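Local structure of NikO protein (Streptomyces tendae, 4FQD) at residues 50-56 and 82-88; 35-39 and 219-224; 57-61 and 435-439; 260-265 and 287-293; 64-68 and 101-105. The protein transfers an enolpyruvyl group as an EPSP synthase-family enzyme of the MurA type and is essential in nikkomycin biosynthesis. The protein carries 4 engineered substitutions. All blocks are in the same frame, centred on the assembly; numbering follows the deposited sequence.

Contact 1 of 5, residues 50-56 and 82-88. Engineered in segment 50-56: Arg-52 (natural residue Pro).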
# COMPACT_ATOMS: atom_id res chain seq x y z
N PRO A 50 -21.83 -15.26 35.64
CA PRO A 50 -22.30 -15.85 34.38
C PRO A 50 -22.32 -14.83 33.25
O PRO A 50 -22.72 -13.68 33.46
CB PRO A 50 -23.73 -16.30 34.72
CG PRO A 50 -24.14 -15.42 35.85
CD PRO A 50 -22.90 -15.20 36.65
N VAL A 51 -21.89 -15.25 32.07
CA VAL A 51 -21.89 -14.38 30.90
C VAL A 51 -22.73 -14.97 29.78
O VAL A 51 -22.40 -16.02 29.23
CB VAL A 51 -20.46 -14.13 30.38
CG1 VAL A 51 -20.49 -13.33 29.09
CG2 VAL A 51 -19.63 -13.42 31.44
N ARG A 52 -23.84 -14.31 29.46
CA ARG A 52 -24.72 -14.77 28.41
C ARG A 52 -24.36 -14.15 27.07
O ARG A 52 -24.44 -12.93 26.89
CB ARG A 52 -26.18 -14.47 28.74
CG ARG A 52 -27.16 -15.01 27.72
CD ARG A 52 -28.60 -14.74 28.09
NE ARG A 52 -29.52 -15.37 27.15
CZ ARG A 52 -30.84 -15.24 27.18
NH1 ARG A 52 -31.41 -14.49 28.11
NH2 ARG A 52 -31.59 -15.86 26.28
N ILE A 53 -23.95 -14.99 26.12
CA ILE A 53 -23.50 -14.52 24.82
C ILE A 53 -24.52 -14.83 23.73
O ILE A 53 -24.65 -15.97 23.29
CB ILE A 53 -22.15 -15.16 24.44
CG1 ILE A 53 -21.14 -15.00 25.58
CG2 ILE A 53 -21.62 -14.55 23.16
CD1 ILE A 53 -19.81 -15.68 25.32
N GLU A 54 -25.25 -13.80 23.31
CA GLU A 54 -26.23 -13.96 22.24
C GLU A 54 -25.57 -13.80 20.88
O GLU A 54 -24.46 -13.27 20.78
CB GLU A 54 -27.38 -12.96 22.40
CG GLU A 54 -28.06 -13.02 23.75
CD GLU A 54 -29.56 -12.82 23.66
OE1 GLU A 54 -30.10 -12.94 22.54
OE2 GLU A 54 -30.19 -12.54 24.70
N ASN A 55 -26.26 -14.26 19.83
CA ASN A 55 -25.71 -14.27 18.48
C ASN A 55 -24.36 -14.98 18.45
O ASN A 55 -23.40 -14.49 17.85
CB ASN A 55 -25.59 -12.85 17.92
CG ASN A 55 -25.32 -12.83 16.42
OD1 ASN A 55 -25.78 -13.70 15.69
ND2 ASN A 55 -24.57 -11.84 15.97
N CYS A 56 -24.29 -16.13 19.11
CA CYS A 56 -23.06 -16.90 19.17
C CYS A 56 -22.98 -17.88 18.00
O CYS A 56 -23.91 -18.65 17.78
CB CYS A 56 -22.95 -17.65 20.50
SG CYS A 56 -21.44 -18.64 20.67
N ASP A 82 -31.46 -20.79 19.81
CA ASP A 82 -31.42 -19.33 19.76
C ASP A 82 -29.98 -18.82 19.72
O ASP A 82 -29.74 -17.63 19.93
CB ASP A 82 -32.18 -18.72 20.94
CG ASP A 82 -31.65 -19.17 22.28
OD1 ASP A 82 -31.05 -20.26 22.34
OD2 ASP A 82 -31.84 -18.44 23.28
N GLU A 83 -29.05 -19.72 19.45
CA GLU A 83 -27.63 -19.38 19.30
C GLU A 83 -27.09 -18.60 20.49
O GLU A 83 -26.50 -17.53 20.33
CB GLU A 83 -27.39 -18.61 18.00
CG GLU A 83 -27.90 -19.33 16.77
CD GLU A 83 -27.36 -18.74 15.48
OE1 GLU A 83 -27.90 -17.70 15.03
OE2 GLU A 83 -26.40 -19.30 14.92
N THR A 84 -27.29 -19.15 21.69
CA THR A 84 -26.88 -18.48 22.91
C THR A 84 -25.85 -19.30 23.69
O THR A 84 -26.09 -20.47 24.00
CB THR A 84 -28.08 -18.18 23.82
OG1 THR A 84 -29.00 -17.33 23.13
CG2 THR A 84 -27.63 -17.51 25.10
N PHE A 85 -24.72 -18.69 23.99
CA PHE A 85 -23.65 -19.35 24.74
C PHE A 85 -23.58 -18.77 26.14
O PHE A 85 -23.28 -17.59 26.32
CB PHE A 85 -22.31 -19.15 24.03
CG PHE A 85 -21.24 -20.11 24.48
CD1 PHE A 85 -21.57 -21.30 25.10
CD2 PHE A 85 -19.90 -19.81 24.28
CE1 PHE A 85 -20.59 -22.18 25.51
CE2 PHE A 85 -18.91 -20.68 24.69
CZ PHE A 85 -19.25 -21.87 25.31
N THR A 86 -23.85 -19.61 27.14
CA THR A 86 -23.79 -19.18 28.53
C THR A 86 -22.64 -19.86 29.28
O THR A 86 -22.61 -21.08 29.40
CB THR A 86 -25.11 -19.45 29.27
OG1 THR A 86 -26.18 -18.74 28.63
CG2 THR A 86 -25.01 -18.99 30.72
N VAL A 87 -21.70 -19.05 29.76
CA VAL A 87 -20.55 -19.57 30.49
C VAL A 87 -20.47 -18.97 31.89
O VAL A 87 -21.03 -17.90 32.15
CB VAL A 87 -19.24 -19.28 29.75
CG1 VAL A 87 -19.20 -20.02 28.42
CG2 VAL A 87 -19.07 -17.78 29.55
N ASP A 88 -19.79 -19.67 32.79
CA ASP A 88 -19.60 -19.19 34.16
C ASP A 88 -18.33 -19.82 34.75
O ASP A 88 -18.26 -21.03 34.93
CB ASP A 88 -20.81 -19.54 35.02
CG ASP A 88 -20.87 -18.72 36.31
OD1 ASP A 88 -19.83 -18.14 36.69
OD2 ASP A 88 -21.95 -18.66 36.92
O HOH W 1 -28.08 -14.24 15.04

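Contact 2 of 5, residues 35-39 and 219-224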
# COMPACT_ATOMS: atom_id res chain seq x y z
N HIS A 35 -13.90 -14.00 16.51
CA HIS A 35 -12.82 -13.42 17.30
C HIS A 35 -13.35 -12.68 18.54
O HIS A 35 -12.69 -12.66 19.58
CB HIS A 35 -11.95 -12.51 16.44
CG HIS A 35 -11.27 -13.22 15.32
ND1 HIS A 35 -11.30 -12.77 14.01
CD2 HIS A 35 -10.53 -14.36 15.30
CE1 HIS A 35 -10.62 -13.60 13.25
NE2 HIS A 35 -10.14 -14.57 14.00
N SER A 36 -14.53 -12.09 18.43
CA SER A 36 -15.17 -11.45 19.57
C SER A 36 -15.65 -12.49 20.57
O SER A 36 -15.64 -12.26 21.78
CB SER A 36 -16.35 -10.59 19.12
OG SER A 36 -15.91 -9.43 18.44
N LEU A 37 -16.07 -13.64 20.05
CA LEU A 37 -16.48 -14.76 20.89
C LEU A 37 -15.32 -15.22 21.77
O LEU A 37 -15.50 -15.47 22.96
CB LEU A 37 -16.96 -15.92 20.02
CG LEU A 37 -17.13 -17.26 20.72
CD1 LEU A 37 -18.17 -17.18 21.82
CD2 LEU A 37 -17.51 -18.33 19.71
N VAL A 38 -14.14 -15.33 21.17
CA VAL A 38 -12.94 -15.74 21.89
C VAL A 38 -12.61 -14.77 23.02
O VAL A 38 -12.39 -15.19 24.16
CB VAL A 38 -11.73 -15.85 20.94
CG1 VAL A 38 -10.44 -15.97 21.74
CG2 VAL A 38 -11.90 -17.02 19.99
N THR A 39 -12.59 -13.48 22.71
CA THR A 39 -12.22 -12.46 23.69
C THR A 39 -13.28 -12.29 24.79
O THR A 39 -12.95 -11.98 25.93
CB THR A 39 -11.95 -11.11 23.02
OG1 THR A 39 -13.07 -10.74 22.20
CG2 THR A 39 -10.70 -11.18 22.16
N PRO A 219 -13.29 -4.32 16.70
CA PRO A 219 -14.25 -4.86 17.67
C PRO A 219 -13.72 -6.10 18.39
O PRO A 219 -14.20 -6.43 19.48
CB PRO A 219 -15.44 -5.24 16.80
CG PRO A 219 -15.38 -4.29 15.67
CD PRO A 219 -13.92 -4.06 15.40
N ASP A 220 -12.76 -6.76 17.76
CA ASP A 220 -12.01 -7.86 18.35
C ASP A 220 -11.60 -7.52 19.78
O ASP A 220 -11.79 -8.31 20.70
CB ASP A 220 -10.76 -8.10 17.50
CG ASP A 220 -10.35 -9.55 17.48
OD1 ASP A 220 -10.72 -10.29 18.41
OD2 ASP A 220 -9.64 -9.95 16.53
N VAL A 221 -11.03 -6.32 19.94
CA VAL A 221 -10.58 -5.84 21.24
C VAL A 221 -11.64 -4.95 21.89
O VAL A 221 -11.87 -5.02 23.09
CB VAL A 221 -9.26 -5.06 21.10
CG1 VAL A 221 -8.95 -4.26 22.36
CG2 VAL A 221 -8.11 -6.00 20.77
N THR A 222 -12.27 -4.11 21.07
CA THR A 222 -13.28 -3.16 21.54
C THR A 222 -14.40 -3.81 22.34
O THR A 222 -14.78 -3.32 23.40
CB THR A 222 -13.87 -2.35 20.36
OG1 THR A 222 -12.97 -1.31 19.99
CG2 THR A 222 -15.22 -1.74 20.74
N ASP A 223 -14.92 -4.93 21.83
CA ASP A 223 -16.02 -5.62 22.49
C ASP A 223 -15.59 -6.27 23.81
O ASP A 223 -16.40 -6.37 24.74
CB ASP A 223 -16.65 -6.66 21.56
CG ASP A 223 -17.43 -6.02 20.43
OD1 ASP A 223 -17.77 -4.82 20.54
OD2 ASP A 223 -17.70 -6.72 19.42
N MET A 224 -14.34 -6.70 23.89
CA MET A 224 -13.83 -7.29 25.13
C MET A 224 -13.75 -6.24 26.23
O MET A 224 -13.97 -6.53 27.40
CB MET A 224 -12.47 -7.95 24.91
CG MET A 224 -11.98 -8.73 26.13
SD MET A 224 -10.37 -9.52 25.91
CE MET A 224 -9.30 -8.09 25.82

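Contact 3 of 5, residues 57-61 and 435-439. With SO4 (sulfate ion), chain D.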
# COMPACT_ATOMS: atom_id res chain seq x y z
N PRO A 57 -21.87 -17.84 17.25
CA PRO A 57 -21.69 -18.71 16.09
C PRO A 57 -21.54 -20.17 16.48
O PRO A 57 -20.89 -20.48 17.48
CB PRO A 57 -20.40 -18.19 15.46
CG PRO A 57 -19.65 -17.58 16.60
CD PRO A 57 -20.70 -16.99 17.50
N ASP A 58 -22.15 -21.06 15.70
CA ASP A 58 -22.04 -22.49 15.94
C ASP A 58 -20.85 -23.05 15.17
O ASP A 58 -21.01 -23.70 14.13
CB ASP A 58 -23.33 -23.20 15.52
CG ASP A 58 -23.31 -24.68 15.85
OD1 ASP A 58 -22.55 -25.09 16.76
OD2 ASP A 58 -24.07 -25.44 15.21
N ILE A 59 -19.65 -22.80 15.69
CA ILE A 59 -18.42 -23.24 15.04
C ILE A 59 -17.57 -24.08 15.98
O ILE A 59 -17.99 -24.41 17.09
CB ILE A 59 -17.60 -22.05 14.52
CG1 ILE A 59 -17.33 -21.06 15.66
CG2 ILE A 59 -18.32 -21.36 13.38
CD1 ILE A 59 -16.55 -19.84 15.23
N VAL A 60 -16.37 -24.43 15.52
CA VAL A 60 -15.46 -25.26 16.30
C VAL A 60 -15.06 -24.61 17.62
O VAL A 60 -15.04 -25.26 18.66
CB VAL A 60 -14.18 -25.60 15.49
CG1 VAL A 60 -13.22 -26.42 16.33
CG2 VAL A 60 -14.55 -26.33 14.21
N GLU A 61 -14.74 -23.32 17.56
CA GLU A 61 -14.32 -22.56 18.73
C GLU A 61 -15.33 -22.64 19.87
O GLU A 61 -14.96 -22.85 21.02
CB GLU A 61 -14.08 -21.09 18.36
CG GLU A 61 -12.93 -20.87 17.39
CD GLU A 61 -11.57 -20.88 18.07
OE1 GLU A 61 -11.52 -20.65 19.29
OE2 GLU A 61 -10.56 -21.11 17.38
N ALA A 435 -14.92 -25.03 8.66
CA ALA A 435 -15.66 -25.25 9.90
C ALA A 435 -15.17 -24.35 11.03
O ALA A 435 -15.87 -24.16 12.03
CB ALA A 435 -15.59 -26.71 10.31
N ARG A 436 -13.96 -23.81 10.88
CA ARG A 436 -13.38 -22.95 11.90
C ARG A 436 -13.71 -21.47 11.68
O ARG A 436 -13.36 -20.63 12.50
CB ARG A 436 -11.86 -23.14 11.96
CG ARG A 436 -11.43 -24.55 12.34
CD ARG A 436 -9.92 -24.68 12.41
NE ARG A 436 -9.28 -24.52 11.11
CZ ARG A 436 -8.69 -23.41 10.69
NH1 ARG A 436 -8.64 -22.34 11.48
NH2 ARG A 436 -8.14 -23.36 9.48
N GLY A 437 -14.38 -21.17 10.57
CA GLY A 437 -14.73 -19.80 10.25
C GLY A 437 -16.20 -19.62 9.93
O GLY A 437 -16.76 -18.55 10.14
N TYR A 438 -16.83 -20.67 9.42
CA TYR A 438 -18.24 -20.62 9.05
C TYR A 438 -18.99 -21.78 9.69
O TYR A 438 -18.42 -22.85 9.92
CB TYR A 438 -18.40 -20.67 7.53
CG TYR A 438 -17.60 -19.63 6.79
CD1 TYR A 438 -16.29 -19.87 6.40
CD2 TYR A 438 -18.16 -18.39 6.47
CE1 TYR A 438 -15.55 -18.92 5.72
CE2 TYR A 438 -17.43 -17.43 5.79
CZ TYR A 438 -16.13 -17.70 5.42
OH TYR A 438 -15.40 -16.76 4.74
N ARG A 439 -20.27 -21.57 9.97
CA ARG A 439 -21.11 -22.62 10.53
C ARG A 439 -21.19 -23.79 9.56
O ARG A 439 -20.88 -24.93 9.91
CB ARG A 439 -22.52 -22.08 10.80
CG ARG A 439 -23.46 -23.09 11.44
CD ARG A 439 -24.91 -22.68 11.28
NE ARG A 439 -25.29 -22.61 9.87
CZ ARG A 439 -25.71 -23.65 9.16
NH1 ARG A 439 -25.79 -24.85 9.72
NH2 ARG A 439 -26.04 -23.49 7.88
S SO4 D . -6.33 -19.63 9.23
O1 SO4 D . -6.63 -18.29 8.75
O2 SO4 D . -7.02 -19.85 10.50
O3 SO4 D . -6.80 -20.62 8.26
O4 SO4 D . -4.89 -19.77 9.42
O HOH W 2 -24.95 -25.86 12.53
O HOH W 3 -18.91 -25.24 12.23

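Contact 4 of 5, residues 260-265 and 287-293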
# COMPACT_ATOMS: atom_id res chain seq x y z
N THR A 260 -24.64 -9.27 23.08
CA THR A 260 -24.96 -9.76 21.75
C THR A 260 -23.79 -9.50 20.80
O THR A 260 -23.45 -8.35 20.52
CB THR A 260 -26.22 -9.08 21.19
OG1 THR A 260 -27.31 -9.27 22.10
CG2 THR A 260 -26.59 -9.66 19.84
N LEU A 261 -23.18 -10.58 20.31
CA LEU A 261 -22.00 -10.47 19.47
C LEU A 261 -22.24 -9.69 18.18
O LEU A 261 -23.31 -9.77 17.58
CB LEU A 261 -21.45 -11.86 19.11
CG LEU A 261 -20.78 -12.65 20.23
CD1 LEU A 261 -20.22 -13.96 19.69
CD2 LEU A 261 -19.70 -11.83 20.91
N ILE A 262 -21.23 -8.93 17.78
CA ILE A 262 -21.24 -8.25 16.49
C ILE A 262 -21.19 -9.32 15.40
O ILE A 262 -20.49 -10.33 15.56
CB ILE A 262 -20.05 -7.27 16.38
CG1 ILE A 262 -20.10 -6.47 15.08
CG2 ILE A 262 -18.72 -8.00 16.51
CD1 ILE A 262 -19.05 -5.38 15.00
N PRO A 263 -21.96 -9.14 14.31
CA PRO A 263 -21.92 -10.09 13.19
C PRO A 263 -20.50 -10.30 12.68
O PRO A 263 -19.71 -9.36 12.67
CB PRO A 263 -22.77 -9.39 12.13
CG PRO A 263 -23.76 -8.60 12.92
CD PRO A 263 -23.01 -8.13 14.14
N ASP A 264 -20.19 -11.53 12.27
CA ASP A 264 -18.85 -11.89 11.83
C ASP A 264 -18.40 -11.00 10.68
O ASP A 264 -19.02 -10.99 9.61
CB ASP A 264 -18.79 -13.37 11.43
CG ASP A 264 -17.36 -13.88 11.31
OD1 ASP A 264 -16.72 -13.62 10.27
OD2 ASP A 264 -16.89 -14.54 12.25
N LEU A 265 -17.31 -10.27 10.90
CA LEU A 265 -16.83 -9.28 9.95
C LEU A 265 -16.44 -9.89 8.61
O LEU A 265 -16.80 -9.38 7.55
CB LEU A 265 -15.64 -8.51 10.54
CG LEU A 265 -15.86 -7.87 11.91
CD1 LEU A 265 -14.64 -7.06 12.33
CD2 LEU A 265 -17.10 -7.00 11.89
N GLY A 287 -28.17 -9.62 10.03
CA GLY A 287 -27.40 -9.83 11.24
C GLY A 287 -27.70 -8.73 12.24
O GLY A 287 -27.74 -7.56 11.87
N PRO A 288 -27.92 -9.10 13.51
CA PRO A 288 -28.25 -8.12 14.55
C PRO A 288 -27.11 -7.12 14.77
O PRO A 288 -26.04 -7.49 15.24
CB PRO A 288 -28.45 -8.98 15.80
CG PRO A 288 -27.70 -10.25 15.52
CD PRO A 288 -27.83 -10.47 14.05
N GLY A 289 -27.36 -5.86 14.43
CA GLY A 289 -26.36 -4.82 14.57
C GLY A 289 -25.25 -4.95 13.54
O GLY A 289 -24.08 -4.71 13.84
N ILE A 290 -25.63 -5.32 12.32
CA ILE A 290 -24.67 -5.50 11.25
C ILE A 290 -24.08 -4.16 10.81
O ILE A 290 -23.03 -4.12 10.16
CB ILE A 290 -25.29 -6.22 10.03
CG1 ILE A 290 -24.21 -6.90 9.19
CG2 ILE A 290 -26.12 -5.26 9.20
CD1 ILE A 290 -24.75 -7.70 8.02
N ASP A 291 -24.75 -3.07 11.16
CA ASP A 291 -24.26 -1.74 10.87
C ASP A 291 -22.95 -1.47 11.60
O ASP A 291 -22.07 -0.78 11.10
CB ASP A 291 -25.30 -0.67 11.22
CG ASP A 291 -25.90 -0.88 12.60
OD1 ASP A 291 -25.38 -1.72 13.37
OD2 ASP A 291 -26.90 -0.20 12.92
N ARG A 292 -22.83 -2.03 12.80
CA ARG A 292 -21.59 -1.95 13.57
C ARG A 292 -20.48 -2.72 12.86
O ARG A 292 -19.33 -2.29 12.85
CB ARG A 292 -21.79 -2.50 14.98
CG ARG A 292 -22.51 -1.56 15.92
CD ARG A 292 -22.75 -2.19 17.28
NE ARG A 292 -21.51 -2.69 17.88
CZ ARG A 292 -21.33 -3.94 18.28
NH1 ARG A 292 -22.30 -4.83 18.15
NH2 ARG A 292 -20.17 -4.31 18.82
N ALA A 293 -20.84 -3.86 12.29
CA ALA A 293 -19.90 -4.67 11.53
C ALA A 293 -19.41 -3.91 10.30
O ALA A 293 -18.23 -3.93 9.98
CB ALA A 293 -20.53 -5.99 11.13
O HOH W 4 -25.08 -7.76 17.45

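Contact 5 of 5, residues 64-68 and 101-105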
# COMPACT_ATOMS: atom_id res chain seq x y z
N VAL A 64 -15.29 -26.26 21.49
CA VAL A 64 -14.08 -26.53 22.26
C VAL A 64 -14.01 -25.69 23.53
O VAL A 64 -13.71 -26.21 24.61
CB VAL A 64 -12.81 -26.30 21.42
CG1 VAL A 64 -11.56 -26.60 22.24
CG2 VAL A 64 -12.84 -27.15 20.16
N LEU A 65 -14.29 -24.39 23.40
CA LEU A 65 -14.30 -23.49 24.56
C LEU A 65 -15.31 -23.96 25.60
O LEU A 65 -15.06 -23.87 26.80
CB LEU A 65 -14.62 -22.06 24.13
CG LEU A 65 -13.51 -21.27 23.44
CD1 LEU A 65 -14.02 -19.91 22.98
CD2 LEU A 65 -12.32 -21.10 24.38
N GLY A 66 -16.45 -24.46 25.13
CA GLY A 66 -17.47 -24.99 26.01
C GLY A 66 -16.98 -26.23 26.75
O GLY A 66 -17.26 -26.40 27.93
N GLU A 67 -16.24 -27.08 26.04
CA GLU A 67 -15.70 -28.29 26.64
C GLU A 67 -14.58 -27.96 27.62
O GLU A 67 -14.47 -28.60 28.67
CB GLU A 67 -15.19 -29.25 25.55
CG GLU A 67 -16.29 -29.83 24.68
CD GLU A 67 -15.75 -30.66 23.53
OE1 GLU A 67 -14.51 -30.81 23.44
OE2 GLU A 67 -16.56 -31.15 22.71
N ILE A 68 -13.77 -26.97 27.28
CA ILE A 68 -12.68 -26.54 28.15
C ILE A 68 -13.21 -26.04 29.50
O ILE A 68 -12.67 -26.37 30.55
CB ILE A 68 -11.83 -25.43 27.49
CG1 ILE A 68 -11.03 -26.00 26.32
CG2 ILE A 68 -10.89 -24.79 28.50
CD1 ILE A 68 -10.20 -24.97 25.58
N LEU A 101 -7.14 -31.22 23.87
CA LEU A 101 -8.36 -30.43 23.84
C LEU A 101 -8.06 -28.94 23.66
O LEU A 101 -8.67 -28.27 22.82
CB LEU A 101 -9.16 -30.65 25.12
CG LEU A 101 -10.38 -29.75 25.33
CD1 LEU A 101 -11.45 -30.03 24.29
CD2 LEU A 101 -10.93 -29.92 26.73
N VAL A 102 -7.12 -28.44 24.44
CA VAL A 102 -6.72 -27.03 24.38
C VAL A 102 -6.11 -26.66 23.03
O VAL A 102 -6.40 -25.60 22.48
CB VAL A 102 -5.73 -26.68 25.52
CG1 VAL A 102 -5.02 -25.37 25.24
CG2 VAL A 102 -6.45 -26.64 26.86
N GLY A 103 -5.29 -27.56 22.49
CA GLY A 103 -4.60 -27.30 21.24
C GLY A 103 -5.49 -27.38 20.01
O GLY A 103 -5.03 -27.12 18.90
N ARG A 104 -6.75 -27.73 20.21
CA ARG A 104 -7.71 -27.83 19.11
C ARG A 104 -8.02 -26.46 18.51
O ARG A 104 -8.31 -26.35 17.32
CB ARG A 104 -9.00 -28.50 19.58
CG ARG A 104 -8.88 -29.99 19.83
CD ARG A 104 -10.14 -30.56 20.45
NE ARG A 104 -11.26 -30.56 19.52
CZ ARG A 104 -11.59 -31.60 18.76
NH1 ARG A 104 -10.89 -32.73 18.82
NH2 ARG A 104 -12.63 -31.52 17.93
N ILE A 105 -7.96 -25.42 19.34
CA ILE A 105 -8.27 -24.07 18.89
C ILE A 105 -7.17 -23.07 19.26
O ILE A 105 -6.34 -23.34 20.13
CB ILE A 105 -9.61 -23.57 19.46
CG1 ILE A 105 -9.59 -23.62 20.99
CG2 ILE A 105 -10.76 -24.38 18.90
CD1 ILE A 105 -10.84 -23.05 21.62

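Contact 1 of 5, residues 50-56 and 82-88
Arg-52, an engineered residue, pairs with Thr-86 on the adjoining antiparallel strand and reaches diagonally over Thr-84. With CG anti to the backbone N (chi1 -176°) and the chain extended as far as NE, it crosses both threonines obliquely. CB leads to CG, which sits 3.7 Å from Thr-84 CG2 and a little farther from Thr-86 OG1. CD stays beside the same methyl, and NE comes within 3.5 Å of Thr-84 CG2 at the guanidinium edge. At the tip, NH2 makes a long salt bridge to Asp-82 OD2 (4.0 Å), while the Glu-54 carboxylate lies over one guanidinium face and contributes charge alone. On the reverse side of the strands, Ile-53, Phe-85 and Cys-56 are buried. Cys-56 SG packs 3.5 Å from Phe-85 CB and meets that ring obliquely; Leu-37 and Thr-40 of helix 34-44 help cover this side. Backbone bonds pair Val-51 with Val-87 and Ile-53 with Phe-85, and beyond them Cys-56 N donates to Glu-83 O (2.9 Å). Glu-83 and Thr-84 form a G1 beta bulge against Asp-79. The pair makes up the two inner strands of a four-stranded mixed sheet, backed by a helix as in the inverse beta/alpha barrel of this family.

Contact 2 of 5, residues 35-39 and 219-224
Thr-39 and Asp-220 meet where two helices of the beta/alpha inverse barrel pack side by side; the axes of the two segments approach to 8.4 Å and cross at -37°. Thr-39 OG1 lies within hydrogen-bonding distance of Asp-220 O (3.1 Å) and also near the carbonyls of His-35 and Ser-36 in its own helix. The Thr-39 methyl, CG2, leans on Asp-220 O as well. The Asp-220 carboxylate lies against the methylene of His-35, one turn before Thr-39, with Asp-220 OD1 3.2 Å from His-35 CB; the imidazole and carboxylate planes are 27° apart. Ser-36 OG gives a weak hydrogen bond to Asp-223 OD2 (3.4 Å). Met-224 crosses Thr-39 at about a right angle. Its CG, anti to the backbone N (chi1 -173°), comes to 3.4 Å from Thr-39 O, and with SD continuing the extended chain, SD rests 3.7 Å from Thr-39 CB.

Both carboxylates are positioned from a second shell. Arg-292 forms a salt bridge to Asp-223 OD1, so the serine is the lesser partner there. On the other carboxylate the outer partner is Lys-197 of helix 192-204, whose NZ makes a salt bridge to Asp-220 OD1.

Contact 3 of 5, residues 57-61 and 435-439
Ile-59 and Val-60 bring their backbone close to the loop 435-439, with CA atoms 5.3 Å apart between Ile-59 and Arg-439 and 5.4 Å apart between Val-60 and Arg-436. Asp-58 centres an inverse gamma turn, and Ile-59 takes the N-cap position of helix 60-71. The start of that helix thus meets the loop between strand 425-429 and helix 441-447, joining parts of the chain very distant in sequence. Ile-59 has CG1 between the backbone N and the carbonyl carbon (chi1 55°), which leaves CG2 anti to the carbonyl carbon, 3.8 Å from Tyr-438 O. Val-60 CG2 comes within 3.3 Å of Ala-435 O and also meets the Ala-435 methyl and Arg-436 CG. The Arg-439 chain passes alongside Asp-58, CG 3.7 Å from Asp-58 O. A water at its guanidinium edge donates to Asp-58 OD2 and accepts from Arg-439 NH1 (3.1 Å); direct salt bridges to Arg-439 come from Glu-443 and Asp-444. Direct contacts are therefore apolar branches on carbonyls, and the polar link runs through water. Arg-436 NH1 and NH2 donate nearly straight bonds to O2 and O3 of a sulfate, which, though probably from the crystallisation liquor, shows that this arginine can hold an anion.

Contact 4 of 5, residues 260-265 and 287-293
Leu-261 O, facing Pro-288 O across the contact, is gripped twice: a water donates to it at 2.7 Å, and Asn-55 ND2 binds it from the loop after strand 50-54. The same water also leans toward Pro-288 O, at a distance too short to be trusted. The contact joins the connection from strand 257-260 to helix 265-278 with a type II beta turn, Gly-287 to Ile-290, that leads into helix 290-296. Gly-289, third in the turn, has the positive phi (73°) of that turn type.

The ring of Pro-263 fits against this turn. Its CD meets Pro-288 O at 3.3 Å and its CG meets Ile-290 CA at 3.6 Å, so CD and CG of the ring rest on backbone as much as on the Ile-290 side chain. Ile-262 is extended, CG1 anti to the backbone N (chi1 -175°), and puts CD1 3.6 Å from Ala-293 N at the first turn of the helix. The Arg-292 chain bends back over this isoleucine: Ile-262 CD1 lies over one guanidinium face, offset toward the rim, and Ile-262 CB is 3.8 Å from both Arg-292 NH1 and NH2. Asp-223 of helix 219-231 provides a salt bridge to Arg-292 NH2, fixing the group that roofs Ile-262. At the end of the loop, Asp-264 occupies the N-cap of helix 265-278, its OD1 accepting from Glu-267 N and its OD2 from Lys-34 N. Just beyond this cap Leu-265 reaches helix 290-296, its CD2 3.7 Å from Ala-293 CB.

Contact 5 of 5, residues 64-68 and 101-105
Val-64 and Ile-105 reach toward each other tip to tip because of their torsions. Val-64 holds CG1 anti to its backbone N (chi1 -179°), and Ile-105 places CG1 between its N and carbonyl carbon (chi1 57°); with chi2 extended, this carries CD1 up to helix 60-71. The result is a pair of methyl contacts: Val-64 CG1 sits 3.7 Å from Ile-105 CD1, and Val-64 CG2 an equal distance from Ile-105 CG2. Leu-65 crosses the end of Ile-105 at about a right angle, its CD2 also 3.7 Å from Ile-105 CD1. Leu-101 serves the other flank. Its CG and CD2 lie beside Ile-68 CG1 (3.9 Å for CG), while CD1 touches Val-64 CG1 and comes close to Glu-67 OE1. Val-64 CG1 further presses on Leu-101 O at 3.4 Å. At the outer margin, Val-64 CG2 meets the guanidinium edge of Arg-104 at NE (3.8 Å). A type I turn from Val-102 to Ile-105 directs the chain so that Ile-105 faces helix 60-71, and Ser-108 OG lies within hydrogen-bonding reach of the carbonyls of both residues. This is aliphatic interlocking of helix 60-71, which packs on a sheet of the inverse beta/alpha barrel through Gly-66 and Phe-85, with short helix 99-102 and its exit turn.

In the fold
Contacts 1 to 4 all touch helix 34-44: Leu-37 packs on Cys-56 and Phe-85 of contact 1, on Pro-57 of contact 3 and on Leu-261 of contact 4. Contact 4 is mainly buried and contact 2 has no exposed touching residue, whereas contacts 1, 3 and 5 combine buried apolar atoms with exposed edges. Contact 4 has polar links to contacts 1 and 2. Contacts 3 and 5 share helix 60-71, and Glu-61 and Val-60 lean on Ile-105. The chemistry of the five differs: strand backbone bonds and a charged edge in contact 1, carboxylates and hydroxyls in contact 2, water and aliphatic packing in contacts 3 and 4, with a sulfate-bound arginine in contact 3, and almost wholly aliphatic packing in contact 5.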